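Local coordinates for putative secreted lipase (Streptomyces sp. W007, PDB 5H6B), which probably hydrolyses the ester bonds of triacylglycerols as a thermostable secreted lipase of the alpha/beta-hydrolase fold, at residues A[69-74]-A[154-159]; A[40-45]-A[62-67]; A[77-82]-A[163-168]. All coordinates share one frame; numbering follows the deposited sequence.

Interaction 1 (A[69-74]-A[154-159]); sequences PGVPFF and PGVEKF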
ATOM      1  N   PRO A  69       9.855 -10.351 -16.484  1.00 44.25           N
ATOM      2  CA  PRO A  69      11.011 -11.216 -16.713  1.00 41.58           C
ATOM      3  C   PRO A  69      12.233 -10.414 -17.073  1.00 41.38           C
ATOM      4  O   PRO A  69      12.133  -9.500 -17.866  1.00 41.43           O
ATOM      5  CB  PRO A  69      10.568 -12.084 -17.899  1.00 44.16           C
ATOM      6  CG  PRO A  69       9.080 -12.162 -17.787  1.00 43.58           C
ATOM      7  CD  PRO A  69       8.665 -10.824 -17.230  1.00 43.85           C
ATOM      8  N   GLY A  70      13.372 -10.727 -16.459  1.00 44.22           N
ATOM      9  CA  GLY A  70      14.611  -9.991 -16.716  1.00 41.87           C
ATOM     10  C   GLY A  70      14.795  -8.675 -15.970  1.00 42.66           C
ATOM     11  O   GLY A  70      15.773  -7.975 -16.221  1.00 41.42           O
ATOM     12  N   VAL A  71      13.886  -8.347 -15.040  1.00 42.27           N
ATOM     13  CA  VAL A  71      13.999  -7.134 -14.218  1.00 41.66           C
ATOM     14  C   VAL A  71      13.811  -7.496 -12.732  1.00 42.72           C
ATOM     15  O   VAL A  71      12.735  -7.232 -12.146  1.00 42.40           O
ATOM     16  CB  VAL A  71      12.955  -6.053 -14.638  1.00 44.27           C
ATOM     17  CG1 VAL A  71      13.238  -4.732 -13.921  1.00 44.34           C
ATOM     18  CG2 VAL A  71      12.950  -5.851 -16.155  1.00 42.37           C
ATOM     19  N   PRO A  72      14.842  -8.116 -12.114  1.00 41.22           N
ATOM     20  CA  PRO A  72      14.788  -8.340 -10.661  1.00 42.56           C
ATOM     21  C   PRO A  72      14.788  -7.030  -9.859  1.00 43.20           C
ATOM     22  O   PRO A  72      15.227  -5.983 -10.359  1.00 39.45           O
ATOM     23  CB  PRO A  72      16.071  -9.138 -10.356  1.00 42.59           C
ATOM     24  CG  PRO A  72      16.626  -9.543 -11.680  1.00 43.24           C
ATOM     25  CD  PRO A  72      16.132  -8.546 -12.685  1.00 41.98           C
ATOM     26  N   PHE A  73      14.265  -7.111  -8.635  1.00 42.67           N
ATOM     27  CA  PHE A  73      14.187  -5.999  -7.689  1.00 41.56           C
ATOM     28  C   PHE A  73      13.078  -4.967  -7.942  1.00 37.17           C
ATOM     29  O   PHE A  73      12.512  -4.490  -6.983  1.00 36.24           O
ATOM     30  CB  PHE A  73      15.538  -5.305  -7.508  1.00 46.40           C
ATOM     31  CG  PHE A  73      16.635  -6.235  -7.083  1.00 51.50           C
ATOM     32  CD1 PHE A  73      16.578  -6.860  -5.842  1.00 54.01           C
ATOM     33  CD2 PHE A  73      17.731  -6.487  -7.918  1.00 54.89           C
ATOM     34  CE1 PHE A  73      17.584  -7.726  -5.437  1.00 58.54           C
ATOM     35  CE2 PHE A  73      18.738  -7.359  -7.529  1.00 53.49           C
ATOM     36  CZ  PHE A  73      18.668  -7.974  -6.281  1.00 57.63           C
ATOM     37  N   PHE A  74      12.776  -4.638  -9.200  1.00 35.67           N
ATOM     38  CA  PHE A  74      11.880  -3.531  -9.561  1.00 35.42           C
ATOM     39  C   PHE A  74      10.578  -4.061 -10.155  1.00 36.31           C
ATOM     40  O   PHE A  74      10.517  -4.369 -11.350  1.00 35.36           O
ATOM     41  CB  PHE A  74      12.552  -2.591 -10.558  1.00 38.57           C
ATOM     42  CG  PHE A  74      13.955  -2.183 -10.175  1.00 39.25           C
ATOM     43  CD1 PHE A  74      14.180  -1.369  -9.072  1.00 40.46           C
ATOM     44  CD2 PHE A  74      15.052  -2.615 -10.920  1.00 38.72           C
ATOM     45  CE1 PHE A  74      15.470  -0.975  -8.722  1.00 44.14           C
ATOM     46  CE2 PHE A  74      16.346  -2.227 -10.586  1.00 39.83           C
ATOM     47  CZ  PHE A  74      16.560  -1.401  -9.488  1.00 43.93           C
ATOM     48  N   PRO A 154      17.387   4.062 -10.334  1.00 52.67           N
ATOM     49  CA  PRO A 154      18.082   4.090 -11.611  1.00 57.51           C
ATOM     50  C   PRO A 154      18.508   2.663 -11.981  1.00 60.11           C
ATOM     51  O   PRO A 154      18.743   1.813 -11.108  1.00 60.47           O
ATOM     52  CB  PRO A 154      19.292   4.972 -11.321  1.00 57.94           C
ATOM     53  CG  PRO A 154      19.606   4.674  -9.893  1.00 58.56           C
ATOM     54  CD  PRO A 154      18.285   4.405  -9.217  1.00 55.87           C
ATOM     55  N   GLY A 155      18.570   2.394 -13.267  1.00 60.53           N
ATOM     56  CA  GLY A 155      18.839   1.040 -13.707  1.00 64.01           C
ATOM     57  C   GLY A 155      17.582   0.345 -14.164  1.00 60.18           C
ATOM     58  O   GLY A 155      17.667  -0.558 -14.992  1.00 64.17           O
ATOM     59  N   VAL A 156      16.422   0.743 -13.629  1.00 53.99           N
ATOM     60  CA  VAL A 156      15.146   0.271 -14.155  1.00 51.40           C
ATOM     61  C   VAL A 156      14.778   0.992 -15.471  1.00 49.11           C
ATOM     62  O   VAL A 156      14.000   0.455 -16.267  1.00 48.83           O
ATOM     63  CB  VAL A 156      13.988   0.375 -13.108  1.00 47.72           C
ATOM     64  CG1 VAL A 156      13.291   1.735 -13.136  1.00 45.25           C
ATOM     65  CG2 VAL A 156      12.956  -0.717 -13.362  1.00 48.97           C
ATOM     66  N   GLU A 157      15.312   2.195 -15.684  1.00 49.25           N
ATOM     67  CA  GLU A 157      14.918   3.031 -16.829  1.00 54.80           C
ATOM     68  C   GLU A 157      15.085   2.329 -18.194  1.00 54.43           C
ATOM     69  O   GLU A 157      14.183   2.363 -19.044  1.00 53.05           O
ATOM     70  CB  GLU A 157      15.688   4.355 -16.816  1.00 57.26           C
ATOM     71  CG  GLU A 157      15.163   5.380 -17.821  1.00 62.54           C
ATOM     72  CD  GLU A 157      15.810   6.751 -17.671  1.00 67.00           C
ATOM     73  OE1 GLU A 157      16.295   7.084 -16.571  1.00 68.93           O
ATOM     74  OE2 GLU A 157      15.829   7.508 -18.660  1.00 72.28           O
ATOM     75  N   LYS A 158      16.219   1.657 -18.380  1.00 54.13           N
ATOM     76  CA  LYS A 158      16.477   0.934 -19.636  1.00 54.45           C
ATOM     77  C   LYS A 158      15.505  -0.222 -19.917  1.00 50.58           C
ATOM     78  O   LYS A 158      15.345  -0.599 -21.062  1.00 54.40           O
ATOM     79  CB  LYS A 158      17.940   0.473 -19.721  1.00 55.70           C
ATOM     80  CG  LYS A 158      18.346  -0.591 -18.716  1.00 60.21           C
ATOM     81  CD  LYS A 158      19.817  -0.476 -18.347  1.00 63.08           C
ATOM     82  CE  LYS A 158      20.187  -1.401 -17.200  1.00 66.31           C
ATOM     83  NZ  LYS A 158      21.169  -0.751 -16.289  1.00 71.68           N
ATOM     84  N   PHE A 159      14.814  -0.742 -18.900  1.00 47.31           N
ATOM     85  CA  PHE A 159      13.850  -1.837 -19.105  1.00 46.62           C
ATOM     86  C   PHE A 159      12.394  -1.449 -19.227  1.00 44.94           C
ATOM     87  O   PHE A 159      11.549  -2.329 -19.204  1.00 47.75           O
ATOM     88  CB  PHE A 159      13.976  -2.846 -17.972  1.00 46.55           C
ATOM     89  CG  PHE A 159      15.372  -3.272 -17.729  1.00 47.71           C
ATOM     90  CD1 PHE A 159      16.091  -3.909 -18.736  1.00 49.40           C
ATOM     91  CD2 PHE A 159      15.987  -3.015 -16.523  1.00 47.08           C
ATOM     92  CE1 PHE A 159      17.396  -4.303 -18.527  1.00 49.48           C
ATOM     93  CE2 PHE A 159      17.291  -3.411 -16.309  1.00 48.92           C
ATOM     94  CZ  PHE A 159      17.998  -4.059 -17.309  1.00 48.23           C
TER
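Val156 meets Phe74 with CG2 and CB, and the two atoms do different work. CG2 lies 3.4 Å from Phe74 CB, the closest apolar approach between residues 69-74 and 154-159, while Val156 CB sits over one face of the Phe74 ring, 4.1 Å from its centroid and 24° off the normal. That geometry defines a CH-pi contact, displaced toward the rim on the CG and CD2 side. The opposite face of the same ring carries Phe73 CB above its centre, which places the ring between its own neighbour in sequence and the valine of the other loop. At Val156, chi1 of 88° puts CG1 between the backbone N and the carbonyl carbon and leaves CG2 roughly anti to N, facing Phe74.

The same methyl also reaches Val71, whose CG1 is 4.1 Å away; here the two valine side chains cross at about a right angle. Val71 CG1 also meets Phe159 CD2. Val71 CG2 lies 3.7 Å from Phe159 CB and also touches Phe159 CG, the two side chains sliding past each other in opposite directions. The methyl approaches the Phe159 ring obliquely. One face of that ring is covered by Lys158 CG, 3.7 Å above the plane and over its centre.

No hydrogen bond joins the two segments; the contact rests mainly on apolar side chains. Within 154-159, the bond from Phe159 N to Val156 O, 3.0 Å long, closes the turn from which Val156 and Phe159 both face Val71. Phe39 and Leu150 pack on Val156 from elsewhere in the chain, and Phe153 on Phe74. The arrangement is a small hydrophobic cluster between two irregular connections of an alpha/beta hydrolase, one leading from strand 59-63 to helix 80-98, the other from helix 143-147 to helix 165-168.

Interaction 2 (A[40-45]-A[62-67]); sequences GNSIDN and SLDYGQ. With ZN (zinc ion), chain C; ZN (zinc ion), chain B.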
ATOM      1  N   GLY A  40       9.179  -1.469  -6.777  1.00 33.30           N
ATOM      2  CA  GLY A  40       9.515  -1.961  -5.455  1.00 31.70           C
ATOM      3  C   GLY A  40       9.426  -3.470  -5.406  1.00 33.17           C
ATOM      4  O   GLY A  40       9.041  -4.118  -6.382  1.00 33.88           O
ATOM      5  N   ASN A  41       9.755  -4.022  -4.244  1.00 32.98           N
ATOM      6  CA  ASN A  41       9.603  -5.446  -3.990  1.00 34.67           C
ATOM      7  C   ASN A  41       9.204  -5.701  -2.536  1.00 34.58           C
ATOM      8  O   ASN A  41       9.109  -4.766  -1.717  1.00 34.46           O
ATOM      9  CB  ASN A  41      10.912  -6.179  -4.355  1.00 34.98           C
ATOM     10  CG  ASN A  41      12.082  -5.706  -3.528  1.00 33.79           C
ATOM     11  OD1 ASN A  41      12.080  -5.850  -2.316  1.00 35.37           O
ATOM     12  ND2 ASN A  41      13.079  -5.121  -4.176  1.00 34.45           N
ATOM     13  N   SER A  42       9.006  -6.981  -2.232  1.00 34.61           N
ATOM     14  CA  SER A  42       8.532  -7.442  -0.933  1.00 35.58           C
ATOM     15  C   SER A  42       9.434  -7.156   0.248  1.00 34.85           C
ATOM     16  O   SER A  42       8.951  -7.212   1.392  1.00 32.39           O
ATOM     17  CB  SER A  42       8.300  -8.948  -0.971  1.00 35.46           C
ATOM     18  OG  SER A  42       9.529  -9.602  -1.145  1.00 38.16           O
ATOM     19  N   ILE A  43      10.724  -6.919  -0.003  1.00 35.07           N
ATOM     20  CA  ILE A  43      11.696  -6.694   1.086  1.00 37.42           C
ATOM     21  C   ILE A  43      12.058  -5.220   1.255  1.00 37.32           C
ATOM     22  O   ILE A  43      11.930  -4.677   2.346  1.00 34.78           O
ATOM     23  CB  ILE A  43      12.995  -7.518   0.893  1.00 38.37           C
ATOM     24  CG1 ILE A  43      12.684  -9.014   0.772  1.00 42.73           C
ATOM     25  CG2 ILE A  43      13.998  -7.252   2.017  1.00 37.98           C
ATOM     26  CD1 ILE A  43      11.718  -9.550   1.805  1.00 43.89           C
ATOM     27  N   ASP A  44      12.501  -4.594   0.173  1.00 38.50           N
ATOM     28  CA  ASP A  44      13.120  -3.259   0.224  1.00 41.00           C
ATOM     29  C   ASP A  44      12.182  -2.135   0.599  1.00 41.18           C
ATOM     30  O   ASP A  44      12.595  -1.195   1.285  1.00 42.43           O
ATOM     31  CB  ASP A  44      13.791  -2.908  -1.116  1.00 41.82           C
ATOM     32  CG  ASP A  44      15.002  -3.767  -1.402  1.00 42.38           C
ATOM     33  OD1 ASP A  44      15.678  -4.187  -0.448  1.00 44.22           O
ATOM     34  OD2 ASP A  44      15.285  -4.032  -2.584  1.00 47.61           O
ATOM     35  N   ASN A  45      10.931  -2.225   0.153  1.00 39.69           N
ATOM     36  CA  ASN A  45       9.936  -1.210   0.506  1.00 39.92           C
ATOM     37  C   ASN A  45       9.695  -1.210   2.026  1.00 39.10           C
ATOM     38  O   ASN A  45       9.358  -0.186   2.592  1.00 36.74           O
ATOM     39  CB  ASN A  45       8.620  -1.456  -0.248  1.00 38.53           C
ATOM     40  CG  ASN A  45       7.803  -0.170  -0.483  1.00 39.97           C
ATOM     41  OD1 ASN A  45       7.655   0.695   0.388  1.00 41.98           O
ATOM     42  ND2 ASN A  45       7.245  -0.065  -1.656  1.00 36.55           N
ATOM     43  N   SER A  62       4.544  -9.910   3.220  1.00 39.16           N
ATOM     44  CA  SER A  62       4.743  -8.986   2.098  1.00 38.01           C
ATOM     45  C   SER A  62       4.942  -9.761   0.816  1.00 39.62           C
ATOM     46  O   SER A  62       5.699 -10.718   0.800  1.00 42.21           O
ATOM     47  CB  SER A  62       5.955  -8.107   2.365  1.00 38.47           C
ATOM     48  OG  SER A  62       7.141  -8.885   2.423  1.00 37.27           O
ATOM     49  N   LEU A  63       4.254  -9.363  -0.248  1.00 41.42           N
ATOM     50  CA  LEU A  63       4.334 -10.065  -1.540  1.00 41.27           C
ATOM     51  C   LEU A  63       5.089  -9.279  -2.583  1.00 39.81           C
ATOM     52  O   LEU A  63       5.156  -8.040  -2.528  1.00 39.52           O
ATOM     53  CB  LEU A  63       2.931 -10.338  -2.106  1.00 46.09           C
ATOM     54  CG  LEU A  63       2.224  -9.276  -2.985  1.00 47.25           C
ATOM     55  CD1 LEU A  63       0.996  -9.841  -3.686  1.00 48.55           C
ATOM     56  CD2 LEU A  63       1.845  -8.045  -2.171  1.00 47.91           C
ATOM     57  N   ASP A  64       5.573 -10.011  -3.580  1.00 39.99           N
ATOM     58  CA  ASP A  64       6.062  -9.444  -4.829  1.00 38.09           C
ATOM     59  C   ASP A  64       4.924  -9.501  -5.839  1.00 36.55           C
ATOM     60  O   ASP A  64       4.251 -10.492  -5.897  1.00 38.21           O
ATOM     61  CB  ASP A  64       7.216 -10.302  -5.366  1.00 40.06           C
ATOM     62  CG  ASP A  64       8.584  -9.740  -5.065  1.00 38.02           C
ATOM     63  OD1 ASP A  64       8.734  -8.729  -4.350  1.00 38.58           O
ATOM     64  OD2 ASP A  64       9.542 -10.316  -5.608  1.00 36.18           O
ATOM     65  N   TYR A  65       4.760  -8.492  -6.687  1.00 36.63           N
ATOM     66  CA  TYR A  65       3.653  -8.460  -7.664  1.00 36.04           C
ATOM     67  C   TYR A  65       4.110  -7.647  -8.859  1.00 35.02           C
ATOM     68  O   TYR A  65       4.911  -6.747  -8.682  1.00 36.27           O
ATOM     69  CB  TYR A  65       2.349  -7.881  -7.054  1.00 36.95           C
ATOM     70  CG  TYR A  65       2.308  -6.370  -6.866  1.00 35.50           C
ATOM     71  CD1 TYR A  65       2.048  -5.519  -7.939  1.00 35.20           C
ATOM     72  CD2 TYR A  65       2.520  -5.796  -5.622  1.00 34.67           C
ATOM     73  CE1 TYR A  65       2.009  -4.145  -7.784  1.00 35.07           C
ATOM     74  CE2 TYR A  65       2.485  -4.419  -5.456  1.00 34.88           C
ATOM     75  CZ  TYR A  65       2.224  -3.593  -6.544  1.00 34.88           C
ATOM     76  OH  TYR A  65       2.185  -2.215  -6.420  1.00 36.21           O
ATOM     77  N   GLY A  66       3.614  -7.958 -10.060  1.00 33.35           N
ATOM     78  CA  GLY A  66       3.920  -7.182 -11.256  1.00 33.23           C
ATOM     79  C   GLY A  66       5.343  -7.371 -11.732  1.00 36.53           C
ATOM     80  O   GLY A  66       5.897  -6.479 -12.386  1.00 35.67           O
ATOM     81  N   GLN A  67       5.943  -8.525 -11.422  1.00 36.49           N
ATOM     82  CA  GLN A  67       7.305  -8.801 -11.882  1.00 39.87           C
ATOM     83  C   GLN A  67       7.352  -8.854 -13.402  1.00 40.47           C
ATOM     84  O   GLN A  67       6.423  -9.325 -14.020  1.00 36.82           O
ATOM     85  CB  GLN A  67       7.837 -10.109 -11.339  1.00 41.59           C
ATOM     86  CG  GLN A  67       7.878 -10.187  -9.828  1.00 39.45           C
ATOM     87  CD  GLN A  67       6.716 -10.980  -9.275  1.00 40.93           C
ATOM     88  OE1 GLN A  67       5.557 -10.729  -9.631  1.00 38.52           O
ATOM     89  NE2 GLN A  67       7.005 -11.925  -8.384  1.00 40.57           N
TER
HETATM   90 ZN    ZN C 302      11.172  -9.702  -6.219  1.00 40.43          ZN
HETATM   91 ZN    ZN B 301      17.198  -5.606  -0.995  1.00 76.40          ZN
HETATM   92  O   HOH W   1      17.948  -5.563   1.488  1.00 53.44           O
HETATM   93  O   HOH W   2      16.616  -7.353  -1.924  1.00 49.71           O
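Asp64 joins Ser42 to a zinc ion in the segment that starts on strand 59-63 of the alpha/beta-hydrolase sheet, where Asn41 opens an Asx turn in the loop after strand 32-35. From its CB, 4.1 Å from the zinc ion of chain C, the side chain leads to a carboxylate whose oxygens have separate tasks. OD1 accepts Ser42 N at 2.8 Å with an N-H...O angle of 153°, the donor arriving nearly in line with the C-O bond. Ser42 OG adds only a weak bond to the same oxygen, and Asn41 CB packs against it. OD2 instead binds the zinc, at 1.9 Å. His75 NE2 is another ligand of that metal. The backbone bond at OD1 is second-shell support that, with the zinc bond at OD2, helps to fix the rotation of the carboxylate.

A second bond holds the other end of Ser42: Ser62 OG donates to Ser42 O at 2.7 Å, tilted from the carbonyl plane. Ser62 OG also pairs with Trp17 NE1.

The loop itself is shaped by Asn41. Its OD1 receives Ile43 N, in the carbonyl plane, and Asp44 N, tilted from it; chi1 of 61° sets CG between the backbone N and the carbonyl carbon, and chi2 of 62° turns OD1 to the two N-H groups. Its ND2 also bonds to Phe73 O. Asp44, whose N closes the Asx motif, binds another zinc ion, that of chain B, through OD1, while Asp44 OD2 accepts Asn41 ND2 at 2.9 Å from above the carboxylate plane.

Interaction 3 (A[77-82]-A[163-168]); sequences LGPIDK and NTPGLA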
ATOM      1  N   LEU A  77       5.332  -3.687 -12.526  1.00 36.79           N
ATOM      2  CA  LEU A  77       5.463  -3.356 -13.940  1.00 39.69           C
ATOM      3  C   LEU A  77       4.495  -4.065 -14.881  1.00 39.26           C
ATOM      4  O   LEU A  77       4.214  -3.550 -15.956  1.00 43.81           O
ATOM      5  CB  LEU A  77       6.888  -3.628 -14.410  1.00 42.63           C
ATOM      6  CG  LEU A  77       7.982  -2.844 -13.703  1.00 43.70           C
ATOM      7  CD1 LEU A  77       9.313  -3.183 -14.347  1.00 44.18           C
ATOM      8  CD2 LEU A  77       7.712  -1.346 -13.751  1.00 43.49           C
ATOM      9  N   GLY A  78       3.994  -5.228 -14.496  1.00 39.87           N
ATOM     10  CA  GLY A  78       2.997  -5.922 -15.284  1.00 41.36           C
ATOM     11  C   GLY A  78       1.592  -5.334 -15.152  1.00 44.19           C
ATOM     12  O   GLY A  78       1.369  -4.374 -14.399  1.00 42.02           O
ATOM     13  N   PRO A  79       0.632  -5.902 -15.898  1.00 43.82           N
ATOM     14  CA  PRO A  79      -0.727  -5.374 -15.885  1.00 44.53           C
ATOM     15  C   PRO A  79      -1.341  -5.402 -14.496  1.00 42.85           C
ATOM     16  O   PRO A  79      -1.235  -6.407 -13.789  1.00 43.63           O
ATOM     17  CB  PRO A  79      -1.483  -6.306 -16.841  1.00 46.13           C
ATOM     18  CG  PRO A  79      -0.447  -6.858 -17.744  1.00 45.74           C
ATOM     19  CD  PRO A  79       0.809  -6.950 -16.921  1.00 45.02           C
ATOM     20  N   ILE A  80      -1.978  -4.304 -14.106  1.00 41.32           N
ATOM     21  CA  ILE A  80      -2.388  -4.160 -12.704  1.00 43.29           C
ATOM     22  C   ILE A  80      -3.532  -5.123 -12.344  1.00 42.38           C
ATOM     23  O   ILE A  80      -3.615  -5.570 -11.195  1.00 40.23           O
ATOM     24  CB  ILE A  80      -2.659  -2.679 -12.316  1.00 42.19           C
ATOM     25  CG1 ILE A  80      -1.408  -1.842 -12.641  1.00 39.73           C
ATOM     26  CG2 ILE A  80      -3.005  -2.561 -10.830  1.00 42.76           C
ATOM     27  CD1 ILE A  80      -1.410  -0.425 -12.145  1.00 38.77           C
ATOM     28  N   ASP A  81      -4.375  -5.481 -13.315  1.00 42.51           N
ATOM     29  CA  ASP A  81      -5.390  -6.529 -13.078  1.00 46.29           C
ATOM     30  C   ASP A  81      -4.756  -7.869 -12.728  1.00 46.33           C
ATOM     31  O   ASP A  81      -5.209  -8.531 -11.802  1.00 49.97           O
ATOM     32  CB  ASP A  81      -6.402  -6.672 -14.235  1.00 49.92           C
ATOM     33  CG  ASP A  81      -5.750  -6.914 -15.592  1.00 52.84           C
ATOM     34  OD1 ASP A  81      -4.523  -6.754 -15.726  1.00 59.66           O
ATOM     35  OD2 ASP A  81      -6.483  -7.226 -16.552  1.00 56.19           O
ATOM     36  N   LYS A  82      -3.683  -8.249 -13.423  1.00 50.34           N
ATOM     37  CA  LYS A  82      -2.914  -9.458 -13.061  1.00 49.02           C
ATOM     38  C   LYS A  82      -2.284  -9.316 -11.674  1.00 44.06           C
ATOM     39  O   LYS A  82      -2.249 -10.275 -10.891  1.00 41.67           O
ATOM     40  CB  LYS A  82      -1.792  -9.760 -14.069  1.00 54.70           C
ATOM     41  CG  LYS A  82      -2.214  -9.935 -15.520  1.00 61.89           C
ATOM     42  CD  LYS A  82      -3.154 -11.107 -15.724  1.00 67.53           C
ATOM     43  CE  LYS A  82      -3.502 -11.236 -17.193  1.00 72.15           C
ATOM     44  NZ  LYS A  82      -4.299 -12.463 -17.443  1.00 75.40           N
ATOM     45  N   ASN A 163       4.764   2.263 -22.698  1.00 51.04           N
ATOM     46  CA  ASN A 163       3.874   1.107 -22.846  1.00 52.65           C
ATOM     47  C   ASN A 163       4.034   0.012 -21.792  1.00 48.14           C
ATOM     48  O   ASN A 163       3.336  -1.001 -21.866  1.00 46.92           O
ATOM     49  CB  ASN A 163       4.074   0.466 -24.229  1.00 56.84           C
ATOM     50  CG  ASN A 163       3.840   1.440 -25.357  1.00 60.51           C
ATOM     51  OD1 ASN A 163       2.744   1.970 -25.505  1.00 63.00           O
ATOM     52  ND2 ASN A 163       4.869   1.693 -26.151  1.00 63.23           N
ATOM     53  N   THR A 164       4.948   0.170 -20.835  1.00 46.70           N
ATOM     54  CA  THR A 164       5.103  -0.844 -19.775  1.00 46.56           C
ATOM     55  C   THR A 164       3.763  -0.840 -19.026  1.00 46.18           C
ATOM     56  O   THR A 164       3.334   0.226 -18.600  1.00 42.46           O
ATOM     57  CB  THR A 164       6.301  -0.550 -18.851  1.00 45.71           C
ATOM     58  OG1 THR A 164       7.490  -0.448 -19.644  1.00 45.03           O
ATOM     59  CG2 THR A 164       6.486  -1.640 -17.819  1.00 46.75           C
ATOM     60  N   PRO A 165       3.065  -1.998 -18.960  1.00 46.99           N
ATOM     61  CA  PRO A 165       1.638  -1.997 -18.575  1.00 47.21           C
ATOM     62  C   PRO A 165       1.339  -1.499 -17.156  1.00 47.48           C
ATOM     63  O   PRO A 165       0.375  -0.781 -16.973  1.00 44.29           O
ATOM     64  CB  PRO A 165       1.224  -3.476 -18.711  1.00 48.22           C
ATOM     65  CG  PRO A 165       2.241  -4.094 -19.599  1.00 47.93           C
ATOM     66  CD  PRO A 165       3.521  -3.359 -19.317  1.00 49.35           C
ATOM     67  N   GLY A 166       2.156  -1.899 -16.180  1.00 44.13           N
ATOM     68  CA  GLY A 166       2.092  -1.364 -14.828  1.00 43.83           C
ATOM     69  C   GLY A 166       2.193   0.155 -14.714  1.00 43.32           C
ATOM     70  O   GLY A 166       1.661   0.731 -13.777  1.00 45.16           O
ATOM     71  N   LEU A 167       2.870   0.808 -15.662  1.00 43.00           N
ATOM     72  CA  LEU A 167       2.914   2.267 -15.721  1.00 40.78           C
ATOM     73  C   LEU A 167       1.726   2.865 -16.470  1.00 45.77           C
ATOM     74  O   LEU A 167       1.125   3.854 -15.995  1.00 46.64           O
ATOM     75  CB  LEU A 167       4.220   2.747 -16.339  1.00 41.70           C
ATOM     76  CG  LEU A 167       5.516   2.155 -15.768  1.00 41.53           C
ATOM     77  CD1 LEU A 167       6.700   2.824 -16.446  1.00 40.82           C
ATOM     78  CD2 LEU A 167       5.613   2.301 -14.259  1.00 39.63           C
ATOM     79  N   ALA A 168       1.377   2.284 -17.627  1.00 43.16           N
ATOM     80  CA  ALA A 168       0.289   2.828 -18.451  1.00 43.84           C
ATOM     81  C   ALA A 168      -1.070   2.693 -17.763  1.00 42.38           C
ATOM     82  O   ALA A 168      -1.920   3.570 -17.890  1.00 43.33           O
ATOM     83  CB  ALA A 168       0.264   2.170 -19.838  1.00 44.99           C
TER
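Leu77 O receives Gly166 N at 2.6 Å, the one hydrogen bond between residues 77-82 and 163-168, with an N-H...O angle of 151°. It ties the loop leading into helix 80-98 of the alpha/beta hydrolase, with Pro79 at its N-cap position, to the first turn of the short helix 165-168, with Thr164 at its own. The donor stands above the carbonyl plane, 59° out of it. Carbon atoms crowd the same oxygen, Pro165 CD at 3.4 Å and Thr164 CG2 at 3.5 Å. At Thr164, CG2 is anti to the backbone N, which directs the methyl to Leu77, where it also faces CB; OG1 bonds to Ser161 N instead.

Gly166 is where the backbones come closest, its CA 4.0 Å from that of Leu77. Gly166, which has no side chain, lets the two backbones come this close. Its CA also lies 3.1 Å from Gly78 O, although Gly166 N and that oxygen have too poor an angle for a hydrogen bond.

Pro79 and Pro165 lie side by side, pointing the same way, with Pro165 CB against both CG and CD of Pro79. Leu77 CD2 meets Leu167 CD2 by apolar packing, and Phe39 and Thr38 lie against these two leucines respectively. Beyond the segments, Ile80 N is bonded to Asp169 OD2, and the Ile80 side chain packs on helix 110-113. The tip of Ile80 reaches the glycine, CD1 resting 3.7 Å from Gly166 O.

From the N terminus, 40-45 follows strand 32-35, and interaction 2 brings it back to 62-67, which starts on strand 59-63, closing a short loop that includes helix 49-54. The chain then enters 69-74 and 77-82, whose partners 154-159 and 163-168 come some 80 residues later in the same order. Interactions 1 and 3 therefore cross, while interaction 2 precedes both in series. Phe73 and Asn41 link interactions 1 and 2, Gly66 O with Leu77 N and Gly78 N joins 2 and 3, and Val71 packs on Leu77. Interactions 1 and 3 tie the connection between strand 59-63 and helix 80-98 to the loop after helix 143-147 and to helix 165-168; interaction 2 joins it to 40-45.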